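Local coordinates for protein 6-phospho-beta-glucosidase (Thermotoga maritima, PDB 1UP7) that hydrolyses cellobiose 6'-phosphate to glucose 6-phosphate and glucose, using NAD+ and a manganese ion as cofactors, at residues A[4-8]-A[67-73]; A[75-81]-A[135-141]; A[224-228]-A[244-249]; A[235-239]-A[354-358]. The contacts are given in a common frame with arbitrary orientation. Residues are numbered along the deposited sequence.

Interaction 1 (A[4-8]-A[67-73]); sequences RIAVI and FEGAVVD
Residues 4-8 form an extended strand (phi -96 to -126°, psi 113 to 140°), and 67-71 a short helix whose axis passes 8.3 Å from that of the strand at 150°, so the two run roughly antiparallel. The CA register sets Ala6 opposite Ala70 (5.6 Å), Arg4 opposite Asp73 (6.7 Å) and Ile8 opposite Phe67 (7.5 Å). Strand alternation points CB of Arg4, Ala6 and Ile8 toward the helical segment, while Ile5 and Val7 point away.

Apolar contacts fill the middle and the C-terminal end of the strand. Ala6 CB lies 4.2 Å from both Ala70 CB and Val71 CG1. Ile8, with chi1 and chi2 both m, brings CD1 to 4.0 Å from Val71 CG1 and 4.1 Å from Ala70 CB, and its CG1 to 3.8 Å from Phe67 CE2.

Polar contacts gather at Arg4. With chi1 and chi2 t and chi3 m, its NH1 donates to Gly69 O (3.1 Å) and Ala70 O (3.2 Å), carbonyls at the edge of the guanidinium, while NE pairs with Glu33. Asp73 CB covers one guanidinium face, 4.3 Å from Arg4 CZ. One water accepts from Arg4 N (2.6 Å) and donates to Asp73 O (2.8 Å).

Helix 67-71 lies in the connection from strand 60-63 to strand 76-79, which passes strands 33-37 and 4-8 in the 3-2-1-4-5-6 sheet order of the NAD-binding Rossmann fold.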
# COMPACT_ATOMS: atom_id res chain seq x y z
N ARG A 4 11.47 22.01 31.99
CA ARG A 4 12.53 21.20 32.56
C ARG A 4 13.01 20.13 31.58
O ARG A 4 12.21 19.45 30.96
CB ARG A 4 12.07 20.55 33.87
CG ARG A 4 13.10 19.58 34.41
CD ARG A 4 12.57 18.53 35.31
NE ARG A 4 12.55 18.98 36.70
CZ ARG A 4 12.38 18.16 37.75
NH1 ARG A 4 12.21 16.83 37.57
NH2 ARG A 4 12.37 18.68 38.98
N ILE A 5 14.33 19.99 31.46
CA ILE A 5 14.94 18.92 30.64
C ILE A 5 15.61 17.88 31.54
O ILE A 5 16.46 18.23 32.36
CB ILE A 5 15.99 19.50 29.66
CG1 ILE A 5 15.42 20.61 28.75
CG2 ILE A 5 16.66 18.39 28.83
CD1 ILE A 5 16.53 21.31 27.95
N ALA A 6 15.24 16.61 31.39
CA ALA A 6 15.96 15.53 32.08
C ALA A 6 17.02 14.91 31.18
O ALA A 6 16.82 14.73 29.97
CB ALA A 6 14.99 14.44 32.60
N VAL A 7 18.17 14.60 31.78
CA VAL A 7 19.28 13.98 31.08
C VAL A 7 19.61 12.65 31.77
O VAL A 7 20.06 12.63 32.94
CB VAL A 7 20.55 14.89 31.03
CG1 VAL A 7 21.71 14.15 30.33
CG2 VAL A 7 20.27 16.20 30.38
N ILE A 8 19.40 11.54 31.06
CA ILE A 8 19.56 10.20 31.62
C ILE A 8 20.90 9.63 31.12
O ILE A 8 21.09 9.39 29.92
CB ILE A 8 18.35 9.29 31.25
CG1 ILE A 8 17.02 10.05 31.42
CG2 ILE A 8 18.33 8.02 32.07
CD1 ILE A 8 16.74 10.61 32.79
N PHE A 67 15.55 7.75 38.48
CA PHE A 67 15.02 8.04 37.17
C PHE A 67 13.70 8.81 37.27
O PHE A 67 13.51 9.82 36.59
CB PHE A 67 14.86 6.74 36.37
CG PHE A 67 14.33 6.96 35.00
CD1 PHE A 67 12.97 7.03 34.78
CD2 PHE A 67 15.19 7.16 33.92
CE1 PHE A 67 12.47 7.28 33.50
CE2 PHE A 67 14.68 7.39 32.65
CZ PHE A 67 13.31 7.46 32.46
N GLU A 68 12.79 8.31 38.12
CA GLU A 68 11.45 8.87 38.23
C GLU A 68 11.53 10.36 38.63
O GLU A 68 10.85 11.20 38.05
CB GLU A 68 10.61 8.08 39.24
CG GLU A 68 9.16 8.55 39.27
CD GLU A 68 8.16 7.44 39.69
OE1 GLU A 68 8.40 6.24 39.33
OE2 GLU A 68 7.13 7.80 40.36
N GLY A 69 12.39 10.65 39.60
CA GLY A 69 12.61 12.01 40.06
C GLY A 69 13.15 12.94 38.98
O GLY A 69 12.91 14.14 39.02
N ALA A 70 13.88 12.38 38.02
CA ALA A 70 14.40 13.18 36.94
C ALA A 70 13.33 13.54 35.91
O ALA A 70 13.28 14.69 35.47
CB ALA A 70 15.64 12.49 36.31
N VAL A 71 12.45 12.59 35.58
CA VAL A 71 11.53 12.72 34.46
C VAL A 71 10.15 13.23 34.82
O VAL A 71 9.40 13.68 33.94
CB VAL A 71 11.41 11.39 33.69
CG1 VAL A 71 12.77 10.92 33.22
CG2 VAL A 71 10.68 10.32 34.56
N VAL A 72 9.81 13.22 36.11
CA VAL A 72 8.45 13.49 36.58
C VAL A 72 7.86 14.81 36.06
O VAL A 72 6.68 14.84 35.63
CB VAL A 72 8.34 13.36 38.15
CG1 VAL A 72 9.14 14.46 38.89
CG2 VAL A 72 6.88 13.35 38.61
N ASP A 73 8.64 15.89 36.09
CA ASP A 73 8.14 17.18 35.61
C ASP A 73 8.85 17.66 34.33
O ASP A 73 8.87 18.86 34.02
CB ASP A 73 8.26 18.25 36.69
CG ASP A 73 7.33 17.98 37.87
OD1 ASP A 73 6.13 17.65 37.63
OD2 ASP A 73 7.73 18.08 39.06
O HOH W 1 9.08 21.00 32.30

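Interaction 2 (A[75-81]-A[135-141]). With NAD (nicotinamide-adenine-dinucleotide), chain I.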
# COMPACT_ATOMS: atom_id res chain seq x y z
N LYS A 75 9.70 18.21 30.39
CA LYS A 75 9.11 18.37 29.08
C LYS A 75 9.94 17.55 28.06
O LYS A 75 9.37 16.97 27.14
CB LYS A 75 9.04 19.86 28.72
CG LYS A 75 8.38 20.13 27.38
CD LYS A 75 7.52 21.38 27.38
CE LYS A 75 6.67 21.45 26.09
NZ LYS A 75 6.47 22.89 25.60
N TYR A 76 11.26 17.50 28.25
CA TYR A 76 12.14 16.67 27.39
C TYR A 76 12.99 15.73 28.23
O TYR A 76 13.51 16.11 29.29
CB TYR A 76 13.04 17.50 26.44
CG TYR A 76 12.24 18.45 25.61
CD1 TYR A 76 11.64 18.03 24.42
CD2 TYR A 76 12.00 19.75 26.06
CE1 TYR A 76 10.84 18.91 23.67
CE2 TYR A 76 11.20 20.64 25.33
CZ TYR A 76 10.63 20.20 24.12
OH TYR A 76 9.86 21.08 23.41
N VAL A 77 13.12 14.51 27.74
CA VAL A 77 14.01 13.53 28.37
C VAL A 77 15.04 13.03 27.36
O VAL A 77 14.68 12.48 26.30
CB VAL A 77 13.21 12.36 29.04
CG1 VAL A 77 14.12 11.34 29.70
CG2 VAL A 77 12.23 12.93 30.11
N ILE A 78 16.32 13.18 27.71
CA ILE A 78 17.39 12.78 26.82
C ILE A 78 17.97 11.46 27.29
O ILE A 78 18.52 11.39 28.39
CB ILE A 78 18.49 13.90 26.72
CG1 ILE A 78 17.89 15.18 26.10
CG2 ILE A 78 19.73 13.39 25.92
CD1 ILE A 78 18.75 16.41 26.28
N PHE A 79 17.85 10.42 26.45
CA PHE A 79 18.50 9.13 26.70
C PHE A 79 19.90 9.17 26.15
O PHE A 79 20.10 9.26 24.93
CB PHE A 79 17.76 7.97 26.01
CG PHE A 79 16.53 7.52 26.71
CD1 PHE A 79 16.05 8.20 27.85
CD2 PHE A 79 15.82 6.43 26.23
CE1 PHE A 79 14.89 7.79 28.49
CE2 PHE A 79 14.65 5.99 26.88
CZ PHE A 79 14.19 6.68 28.01
N GLN A 80 20.88 9.05 27.04
CA GLN A 80 22.28 9.18 26.67
C GLN A 80 23.13 8.24 27.54
O GLN A 80 24.33 8.44 27.77
CB GLN A 80 22.62 10.67 26.76
CG GLN A 80 23.80 11.02 27.53
CD GLN A 80 23.92 12.49 27.87
OE1 GLN A 80 23.45 13.34 27.14
NE2 GLN A 80 24.63 12.78 28.94
N PHE A 81 22.50 7.18 28.01
CA PHE A 81 23.14 6.13 28.81
C PHE A 81 23.59 4.94 27.96
O PHE A 81 23.04 4.66 26.92
CB PHE A 81 22.20 5.64 29.94
CG PHE A 81 20.87 5.15 29.45
CD1 PHE A 81 19.82 6.04 29.24
CD2 PHE A 81 20.67 3.79 29.18
CE1 PHE A 81 18.58 5.59 28.78
CE2 PHE A 81 19.44 3.33 28.72
CZ PHE A 81 18.40 4.23 28.50
N ALA A 135 6.70 13.17 28.57
CA ALA A 135 7.70 14.00 27.92
C ALA A 135 8.04 13.45 26.53
O ALA A 135 7.80 12.27 26.25
CB ALA A 135 8.94 14.04 28.76
N THR A 136 8.62 14.31 25.70
CA THR A 136 9.27 13.88 24.48
C THR A 136 10.61 13.29 24.87
O THR A 136 11.40 13.94 25.55
CB THR A 136 9.46 15.05 23.54
OG1 THR A 136 8.17 15.41 23.04
CG2 THR A 136 10.26 14.62 22.30
N ILE A 137 10.86 12.08 24.42
CA ILE A 137 12.18 11.49 24.64
C ILE A 137 13.05 11.69 23.42
O ILE A 137 12.64 11.36 22.32
CB ILE A 137 12.09 9.99 25.01
CG1 ILE A 137 11.28 9.79 26.29
CG2 ILE A 137 13.50 9.41 25.21
CD1 ILE A 137 10.63 8.39 26.42
N VAL A 138 14.25 12.23 23.64
CA VAL A 138 15.28 12.36 22.61
C VAL A 138 16.39 11.34 22.86
O VAL A 138 17.09 11.39 23.89
CB VAL A 138 15.81 13.79 22.53
CG1 VAL A 138 16.83 13.92 21.39
CG2 VAL A 138 14.63 14.76 22.32
N ASN A 139 16.55 10.39 21.93
CA ASN A 139 17.43 9.25 22.17
C ASN A 139 18.76 9.27 21.44
O ASN A 139 18.79 9.36 20.21
CB ASN A 139 16.71 7.95 21.84
CG ASN A 139 17.52 6.74 22.22
OD1 ASN A 139 17.58 6.37 23.40
ND2 ASN A 139 18.20 6.12 21.25
N PHE A 140 19.85 9.19 22.22
CA PHE A 140 21.20 8.93 21.70
C PHE A 140 21.63 7.49 21.88
O PHE A 140 22.47 7.01 21.15
CB PHE A 140 22.27 9.74 22.42
CG PHE A 140 22.07 11.22 22.41
CD1 PHE A 140 21.11 11.83 21.61
CD2 PHE A 140 22.83 12.03 23.25
CE1 PHE A 140 20.93 13.20 21.61
CE2 PHE A 140 22.66 13.43 23.27
CZ PHE A 140 21.71 14.01 22.44
N THR A 141 21.12 6.82 22.91
CA THR A 141 21.55 5.47 23.26
C THR A 141 21.55 4.54 22.06
O THR A 141 20.54 4.42 21.36
CB THR A 141 20.62 4.90 24.33
OG1 THR A 141 20.81 5.65 25.54
CG2 THR A 141 21.00 3.42 24.70
PA NAD I . 29.10 6.05 28.60
O1A NAD I . 29.70 4.73 28.86
O2A NAD I . 29.90 7.26 29.14
O5B NAD I . 27.64 5.97 29.29
C5B NAD I . 26.98 7.15 29.65
C4B NAD I . 26.47 7.06 31.08
O4B NAD I . 25.37 6.16 31.17
C3B NAD I . 27.49 6.57 32.10
O3B NAD I . 27.71 7.62 33.04
C2B NAD I . 26.84 5.36 32.77
O2B NAD I . 27.07 5.31 34.16
C1B NAD I . 25.37 5.65 32.50
N9A NAD I . 24.48 4.50 32.57
C8A NAD I . 24.71 3.18 32.21
N7A NAD I . 23.55 2.52 32.42
C5A NAD I . 22.59 3.37 32.84
C6A NAD I . 21.26 3.22 33.20
N6A NAD I . 20.65 2.04 33.17
N1A NAD I . 20.55 4.33 33.63
C2A NAD I . 21.16 5.57 33.70
N3A NAD I . 22.48 5.70 33.37
C4A NAD I . 23.18 4.62 32.95
O3 NAD I . 28.94 6.15 27.00
PN NAD I . 28.78 7.45 26.09
O1N NAD I . 29.94 7.38 25.17
O2N NAD I . 28.52 8.67 26.83
O5D NAD I . 27.42 7.20 25.28
C5D NAD I . 26.20 6.77 25.86
C4D NAD I . 25.31 6.22 24.74
O4D NAD I . 25.00 7.20 23.75
C3D NAD I . 25.97 5.07 23.99
O3D NAD I . 24.97 4.14 23.77
C2D NAD I . 26.45 5.69 22.68
O2D NAD I . 26.51 4.79 21.58
C1D NAD I . 25.50 6.84 22.45
N1N NAD I . 26.25 8.04 22.04
C2N NAD I . 26.00 9.17 22.79
C3N NAD I . 26.63 10.36 22.51
C7N NAD I . 26.32 11.55 23.39
O7N NAD I . 26.08 12.84 22.86
N7N NAD I . 26.27 11.36 24.72
C4N NAD I . 27.52 10.38 21.44
C5N NAD I . 27.78 9.24 20.66
C6N NAD I . 27.12 8.05 20.97
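Parallel strands 76-79 and 136-139, neighbours in the Rossmann sheet, pair in register, and their apolar side chains also pack diagonally to residues two positions along. On the face carrying Val77 and Phe79, Ile137 CG2 sits 3.7 Å from the Phe79 ring centroid, only 3° off the normal, a clear CH-pi contact; Val77 CG2 meets Ala135 CB at 3.7 Å. Ile78, on the other face, lays its CG2 over the Phe140 ring, 4.2 Å from the centroid.

The backbone ladder alternates as parallel pairing requires: Thr136 N to Lys75 O (3.1 Å), Val77 N to Thr136 O (2.8 Å), Val138 N to Val77 O (2.7 Å), Phe79 N to Val138 O (2.8 Å). Beyond Asn139, Phe79 O takes Phe140 N at 2.7 Å and, weakly, Thr141 N at 3.3 Å.

The C-terminal ends border the dinucleotide, with Gln80 O 3.2 Å from NAD C5D and Phe140 O 3.3 Å from NAD C1D. At this edge Thr141 OG1 donates to Phe81 O at 2.8 Å.

Interaction 3 (A[224-228]-A[244-249])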
# COMPACT_ATOMS: atom_id res chain seq x y z
N PRO A 224 43.21 6.55 4.48
CA PRO A 224 43.14 6.39 3.01
C PRO A 224 42.49 5.08 2.50
O PRO A 224 41.38 5.17 1.94
CB PRO A 224 44.61 6.51 2.55
CG PRO A 224 45.41 6.90 3.80
CD PRO A 224 44.60 6.40 4.97
N ASP A 225 43.14 3.93 2.67
CA ASP A 225 42.68 2.64 2.10
C ASP A 225 41.25 2.22 2.48
O ASP A 225 40.78 1.16 2.05
CB ASP A 225 43.64 1.51 2.45
CG ASP A 225 44.51 1.11 1.27
OD1 ASP A 225 43.99 0.43 0.35
OD2 ASP A 225 45.72 1.44 1.17
N GLU A 226 40.58 3.07 3.25
CA GLU A 226 39.25 2.79 3.76
C GLU A 226 38.10 3.56 3.12
O GLU A 226 36.95 3.38 3.51
CB GLU A 226 39.19 3.15 5.23
CG GLU A 226 39.36 1.98 6.18
CD GLU A 226 39.65 2.47 7.57
OE1 GLU A 226 38.68 2.76 8.34
OE2 GLU A 226 40.86 2.58 7.87
N ASP A 227 38.39 4.46 2.21
CA ASP A 227 37.34 5.23 1.58
C ASP A 227 36.90 4.57 0.30
O ASP A 227 37.69 3.90 -0.38
CB ASP A 227 37.91 6.61 1.24
CG ASP A 227 38.36 7.36 2.47
OD1 ASP A 227 37.92 6.95 3.58
OD2 ASP A 227 39.15 8.34 2.44
N PHE A 228 35.65 4.80 -0.05
CA PHE A 228 35.14 4.28 -1.28
C PHE A 228 35.89 4.97 -2.39
O PHE A 228 36.10 6.16 -2.34
CB PHE A 228 33.67 4.55 -1.30
CG PHE A 228 32.97 3.87 -0.22
CD1 PHE A 228 32.81 4.50 1.02
CD2 PHE A 228 32.46 2.58 -0.41
CE1 PHE A 228 32.13 3.86 2.07
CE2 PHE A 228 31.79 1.92 0.61
CZ PHE A 228 31.60 2.57 1.87
N LEU A 244 28.58 2.05 6.09
CA LEU A 244 28.35 1.11 5.01
C LEU A 244 29.62 0.34 4.71
O LEU A 244 29.56 -0.71 4.12
CB LEU A 244 27.79 1.80 3.76
CG LEU A 244 26.28 1.65 3.53
CD1 LEU A 244 25.72 0.20 3.71
CD2 LEU A 244 25.52 2.64 4.44
N ARG A 245 30.76 0.88 5.13
CA ARG A 245 32.05 0.22 4.92
C ARG A 245 32.04 -1.20 5.49
O ARG A 245 32.70 -2.07 4.95
CB ARG A 245 33.17 0.98 5.61
CG ARG A 245 33.80 2.11 4.81
CD ARG A 245 34.81 2.93 5.68
NE ARG A 245 34.27 2.97 7.06
CZ ARG A 245 34.95 3.24 8.16
NH1 ARG A 245 36.27 3.47 8.09
NH2 ARG A 245 34.32 3.26 9.34
N TYR A 246 31.32 -1.40 6.59
CA TYR A 246 31.27 -2.71 7.27
C TYR A 246 30.55 -3.74 6.46
O TYR A 246 30.87 -4.92 6.56
CB TYR A 246 30.64 -2.63 8.68
CG TYR A 246 31.43 -1.74 9.62
CD1 TYR A 246 32.63 -2.17 10.17
CD2 TYR A 246 30.98 -0.46 9.94
CE1 TYR A 246 33.38 -1.35 11.02
CE2 TYR A 246 31.71 0.38 10.78
CZ TYR A 246 32.92 -0.07 11.30
OH TYR A 246 33.64 0.77 12.13
N TYR A 247 29.60 -3.29 5.65
CA TYR A 247 28.88 -4.14 4.73
C TYR A 247 29.62 -4.34 3.43
O TYR A 247 29.82 -5.47 3.05
CB TYR A 247 27.52 -3.53 4.44
CG TYR A 247 26.63 -3.53 5.64
CD1 TYR A 247 26.70 -2.49 6.58
CD2 TYR A 247 25.69 -4.52 5.82
CE1 TYR A 247 25.89 -2.46 7.66
CE2 TYR A 247 24.82 -4.50 6.91
CZ TYR A 247 24.93 -3.47 7.83
OH TYR A 247 24.10 -3.41 8.91
N LEU A 248 30.07 -3.25 2.79
CA LEU A 248 30.58 -3.30 1.42
C LEU A 248 32.10 -3.50 1.35
O LEU A 248 32.66 -3.84 0.30
CB LEU A 248 30.16 -2.04 0.67
CG LEU A 248 28.67 -1.99 0.39
CD1 LEU A 248 28.36 -0.54 0.26
CD2 LEU A 248 28.27 -2.79 -0.87
N MET A 249 32.75 -3.27 2.49
CA MET A 249 34.20 -3.46 2.67
C MET A 249 34.48 -4.42 3.86
O MET A 249 35.43 -4.20 4.63
CB MET A 249 34.91 -2.12 2.90
CG MET A 249 34.88 -1.18 1.73
SD MET A 249 35.54 0.46 2.11
CE MET A 249 37.07 0.09 2.44
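A type I beta turn from Pro224 to Asp227, closed by Asp227 N to Pro224 O at 3.1 Å, brings the loop before helix 230-236 against the short helix 245-248 in the C-terminal domain. Phe228 has the most surface covered. Its ring reaches across the gap to the helix: CE1 is 3.7 Å from Arg245 CG, CE2 is 4.2 Å from Leu248 CD1, and CZ is 4.3 Å from Leu244 CB. Met249 SD lies over the face of this ring, 4.5 Å from the centroid and 15° off the normal, a Met-aromatic contact. The methyl CE of Met249 continues to the turn, 3.5 Å from Glu226 O. Val396 of the second subunit packs on Phe228, Leu248 and Met249, placing this cluster at a subunit interface.

Arg245 and Glu226 supply the polar part, a salt bridge. Arg245 NE donates to Pro242 O, and Glu226 OE1 has a second cationic partner in Lys256. Leu244 directly follows the catalytic proton acceptor Tyr243, so the contact joins the turn to the chain leaving the active site. Glu226 OE1 lies at the edge of the Arg245 guanidinium, near its plane, and the salt bridge from Glu226 OE1 to Arg245 NH1 measures 2.5 Å.

Interaction 4 (A[235-239]-A[354-358])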
# COMPACT_ATOMS: atom_id res chain seq x y z
N SER A 235 29.24 4.99 -9.83
CA SER A 235 28.46 3.79 -10.12
C SER A 235 27.19 3.80 -9.35
O SER A 235 26.12 3.67 -9.89
CB SER A 235 29.28 2.57 -9.73
OG SER A 235 30.39 2.54 -10.61
N VAL A 236 27.35 3.96 -8.05
CA VAL A 236 26.27 3.87 -7.10
C VAL A 236 25.46 5.16 -7.09
O VAL A 236 24.25 5.13 -6.84
CB VAL A 236 26.84 3.61 -5.69
CG1 VAL A 236 25.75 3.66 -4.64
CG2 VAL A 236 27.57 2.27 -5.64
N ARG A 237 26.12 6.28 -7.33
CA ARG A 237 25.50 7.62 -7.34
C ARG A 237 24.70 7.96 -6.08
O ARG A 237 23.65 8.60 -6.13
CB ARG A 237 24.68 7.88 -8.61
CG ARG A 237 25.50 8.00 -9.87
CD ARG A 237 24.79 8.76 -10.99
NE ARG A 237 25.13 10.20 -11.02
CZ ARG A 237 26.18 10.78 -10.41
NH1 ARG A 237 27.04 10.06 -9.68
NH2 ARG A 237 26.38 12.08 -10.52
N LEU A 238 25.23 7.55 -4.95
CA LEU A 238 24.69 7.88 -3.63
C LEU A 238 25.87 8.23 -2.72
O LEU A 238 26.96 7.61 -2.79
CB LEU A 238 23.94 6.69 -2.98
CG LEU A 238 22.68 6.06 -3.60
CD1 LEU A 238 22.22 4.81 -2.81
CD2 LEU A 238 21.56 7.10 -3.65
N ILE A 239 25.67 9.22 -1.87
CA ILE A 239 26.67 9.45 -0.84
C ILE A 239 26.25 8.58 0.33
O ILE A 239 25.11 8.62 0.78
CB ILE A 239 26.80 10.94 -0.41
CG1 ILE A 239 27.32 11.80 -1.56
CG2 ILE A 239 27.76 11.09 0.78
CD1 ILE A 239 26.68 13.12 -1.64
N ASP A 354 16.31 4.60 -3.91
CA ASP A 354 17.15 3.86 -4.83
C ASP A 354 17.20 2.36 -4.43
O ASP A 354 17.34 2.04 -3.24
CB ASP A 354 18.55 4.51 -4.78
CG ASP A 354 19.56 3.90 -5.74
OD1 ASP A 354 20.00 2.76 -5.49
OD2 ASP A 354 19.98 4.47 -6.77
N HIS A 355 17.10 1.44 -5.40
CA HIS A 355 17.05 -0.00 -5.11
C HIS A 355 18.27 -0.45 -4.33
O HIS A 355 18.16 -1.34 -3.49
CB HIS A 355 16.91 -0.85 -6.39
CG HIS A 355 15.68 -0.54 -7.18
ND1 HIS A 355 15.70 -0.36 -8.55
CD2 HIS A 355 14.40 -0.37 -6.80
CE1 HIS A 355 14.48 -0.08 -8.97
NE2 HIS A 355 13.67 -0.10 -7.93
N PHE A 356 19.42 0.16 -4.60
CA PHE A 356 20.68 -0.19 -3.93
C PHE A 356 20.55 0.11 -2.45
O PHE A 356 20.89 -0.71 -1.60
CB PHE A 356 21.84 0.64 -4.48
CG PHE A 356 23.19 0.30 -3.90
CD1 PHE A 356 23.98 -0.71 -4.45
CD2 PHE A 356 23.68 1.00 -2.79
CE1 PHE A 356 25.24 -1.00 -3.93
CE2 PHE A 356 24.93 0.70 -2.25
CZ PHE A 356 25.72 -0.31 -2.84
N ALA A 357 20.05 1.29 -2.13
CA ALA A 357 19.74 1.62 -0.74
C ALA A 357 18.67 0.69 -0.12
O ALA A 357 18.80 0.26 1.02
CB ALA A 357 19.34 3.08 -0.61
N LEU A 358 17.61 0.39 -0.87
CA LEU A 358 16.55 -0.48 -0.35
C LEU A 358 17.07 -1.90 -0.02
O LEU A 358 16.63 -2.50 0.94
CB LEU A 358 15.36 -0.53 -1.31
CG LEU A 358 14.26 0.49 -1.01
CD1 LEU A 358 14.78 1.91 -0.86
CD2 LEU A 358 13.12 0.43 -2.04
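Two aliphatic side chains from the end of helix 230-236 and the residues after it meet the first turn of helix 355-376. Val236, with chi1 t, lays CG1 over the face of the Phe356 ring, 4.1 Å from the centroid and 22° off the normal, a CH-pi contact; the t rotamer of Phe356 presents that ring face to Val236 CG1. Arg237 leaves the helix with positive phi (53°), and the chain then extends at Leu238, whose CB points toward the other segment. In its m, t rotamer Leu238 brings CD1 to 4.0 Å from Ala357 CB and 4.1 Å from Phe356 CD2.

Asp354, also chi1 t, is the N-cap: its OD1 accepts from Phe356 N at 2.8 Å while lying 4.0 Å from Leu238 CD1. Its OD2 forms a salt bridge with Lys385 of the second subunit, which also donates to Val236 O. Within the chain, Tyr190 and Phe197 touch both Leu238 and Ala357, so the two segments meet beside the antiparallel sheet that holds strands 185-190 and 195-203.

In the fold
Interactions 1 and 2 come first along the chain and share the Rossmann sheet: strands 4-8 and 76-79 are neighbours there, and helix 67-71 leads into the second of them. Their centres are 10 Å apart, and Ala6 N lies 2.8 Å from Tyr76 O, a probable hydrogen bond. Interactions 3 and 4 belong to the C-terminal domain, where their segments alternate in sequence; with centres 15 Å apart, they touch through Leu248 CD2 and Phe356 CZ (4.1 Å). The two pairs lie on opposite sides of the chain's centre, interactions 2 and 3 being 31 Å apart between centres. One pair thus belongs to the dinucleotide-binding sheet, with interaction 2 bordering NAD itself, the other to a region touching the second subunit.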